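Side-chain contact in attaching and effacing protein, pathogenesis factor (PDB 4E9L), which probably mediates adhesion of Escherichia coli to host tissue as an intimin/invasin-family adhesin, represented here by a run of immunoglobulin-like domains: residues Pro103-Thr108 / Thr162-Leu167. Residues are numbered along the deposited sequence; the frame is centred on the assembly and turned at random.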
loop_
_atom_site.group_PDB
_atom_site.type_symbol
_atom_site.label_atom_id
_atom_site.label_comp_id
_atom_site.label_asym_id
_atom_site.label_seq_id
_atom_site.Cartn_x
_atom_site.Cartn_y
_atom_site.Cartn_z
ATOM N N PRO A 103 -20.729 12.209 16.369
ATOM C CA PRO A 103 -19.974 12.541 17.585
ATOM C C PRO A 103 -18.655 11.748 17.497
ATOM O O PRO A 103 -18.556 10.777 16.727
ATOM C CB PRO A 103 -20.868 11.997 18.703
ATOM C CG PRO A 103 -21.514 10.789 18.087
ATOM C CD PRO A 103 -21.819 11.251 16.676
ATOM N N VAL A 104 -17.647 12.175 18.240
ATOM C CA VAL A 104 -16.332 11.525 18.215
ATOM C C VAL A 104 -16.258 10.530 19.360
ATOM O O VAL A 104 -16.826 10.779 20.438
ATOM C CB VAL A 104 -15.204 12.608 18.298
ATOM C CG1 VAL A 104 -13.797 11.990 18.247
ATOM C CG2 VAL A 104 -15.364 13.647 17.178
ATOM N N VAL A 105 -15.526 9.425 19.156
ATOM C CA VAL A 105 -15.253 8.433 20.211
ATOM C C VAL A 105 -14.729 9.155 21.443
ATOM O O VAL A 105 -13.990 10.153 21.316
ATOM C CB VAL A 105 -14.258 7.314 19.774
ATOM C CG1 VAL A 105 -14.884 6.397 18.749
ATOM C CG2 VAL A 105 -12.925 7.881 19.267
ATOM N N GLY A 106 -15.176 8.696 22.618
ATOM C CA GLY A 106 -14.783 9.286 23.889
ATOM C C GLY A 106 -15.529 10.558 24.218
ATOM O O GLY A 106 -15.364 11.108 25.307
ATOM N N GLY A 107 -16.359 11.024 23.291
ATOM C CA GLY A 107 -17.152 12.223 23.517
ATOM C C GLY A 107 -18.515 11.904 24.107
ATOM O O GLY A 107 -18.707 10.922 24.848
ATOM N N THR A 108 -19.478 12.730 23.767
ATOM C CA THR A 108 -20.850 12.552 24.241
ATOM C C THR A 108 -21.855 12.790 23.126
ATOM O O THR A 108 -21.561 13.495 22.162
ATOM C CB THR A 108 -21.096 13.421 25.510
ATOM O OG1 THR A 108 -22.382 13.108 26.041
ATOM C CG2 THR A 108 -21.019 14.913 25.231
ATOM N N THR A 162 -14.538 4.183 23.369
ATOM C CA THR A 162 -13.455 4.461 22.420
ATOM C C THR A 162 -13.562 3.700 21.097
ATOM O O THR A 162 -12.633 3.787 20.289
ATOM C CB THR A 162 -12.120 4.156 23.098
ATOM O OG1 THR A 162 -12.146 2.795 23.523
ATOM C CG2 THR A 162 -11.839 5.067 24.279
ATOM N N THR A 163 -14.671 2.955 20.863
ATOM C CA THR A 163 -14.861 2.183 19.627
ATOM C C THR A 163 -15.685 2.978 18.632
ATOM O O THR A 163 -16.810 3.363 18.956
ATOM C CB THR A 163 -15.556 0.825 19.924
ATOM O OG1 THR A 163 -14.788 0.120 20.897
ATOM C CG2 THR A 163 -15.746 -0.035 18.655
ATOM N N ALA A 164 -15.159 3.177 17.408
ATOM C CA ALA A 164 -15.881 3.909 16.357
ATOM C C ALA A 164 -16.858 3.006 15.596
ATOM O O ALA A 164 -16.720 1.789 15.602
ATOM C CB ALA A 164 -14.891 4.568 15.398
ATOM N N GLY A 165 -17.846 3.608 14.950
ATOM C CA GLY A 165 -18.825 2.837 14.197
ATOM C C GLY A 165 -20.256 3.225 14.486
ATOM O O GLY A 165 -20.519 4.296 15.034
ATOM N N GLU A 166 -21.190 2.357 14.118
ATOM C CA GLU A 166 -22.599 2.655 14.299
ATOM C C GLU A 166 -23.037 2.565 15.763
ATOM O O GLU A 166 -22.591 1.685 16.504
ATOM C CB GLU A 166 -23.450 1.696 13.448
ATOM C CG GLU A 166 -24.816 2.258 13.076
ATOM C CD GLU A 166 -25.723 1.331 12.282
ATOM O OE1 GLU A 166 -25.287 0.214 11.918
ATOM O OE2 GLU A 166 -26.879 1.733 12.015
ATOM N N LEU A 167 -23.891 3.502 16.165
ATOM C CA LEU A 167 -24.531 3.497 17.473
ATOM C C LEU A 167 -26.045 3.603 17.197
ATOM O O LEU A 167 -26.481 4.534 16.526
ATOM C CB LEU A 167 -24.069 4.634 18.387
ATOM C CG LEU A 167 -24.804 4.703 19.747
ATOM C CD1 LEU A 167 -24.311 3.602 20.701
ATOM C CD2 LEU A 167 -24.643 6.069 20.388
#
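Val105 meets the backbone of Thr162 to Ala164 through van der Waals contact of its side chain with peptide atoms, and a buried surface of 156 Å² over both sides shows how small the junction is. Its CG1 branch does most of the touching: it lies 3.5 Å from Thr163 C and 3.8 Å from Ala164 CB, the one pairing of apolar side chains here. With chi1 at -70°, CG1 stands anti to the carbonyl carbon and reaches the peptide that joins Thr163 to Ala164. CB of Val105 rests 3.9 Å from Thr162 O, whereas the CA-CB bonds of Thr162 and Thr163 point away, so these two threonines offer main chain.

Hydrogen bonds close the turn inside 103-108 and tie 162-164 to Asn224. Val105 occupies the second position of a type II turn from Val104 to Gly107, closed by Gly107 N to Val104 O at 2.9 Å; Gly106, at phi 79°, takes the third. Asn224 bonds Thr162 O through ND2 and Ala164 N through OD1, bracketing the backbone that CG1 covers.

The turn connects strands 95-99 and 108-114 of one sheet, and Thr162 to Ala164 lead into strand 165-173 of another. Val187 of strand 183-187 also packs on Val105, as do Asp220 and Asn224 in the loop after strand 211-217 of the next immunoglobulin-like domain, placing the contact at the junction of two consecutive domains.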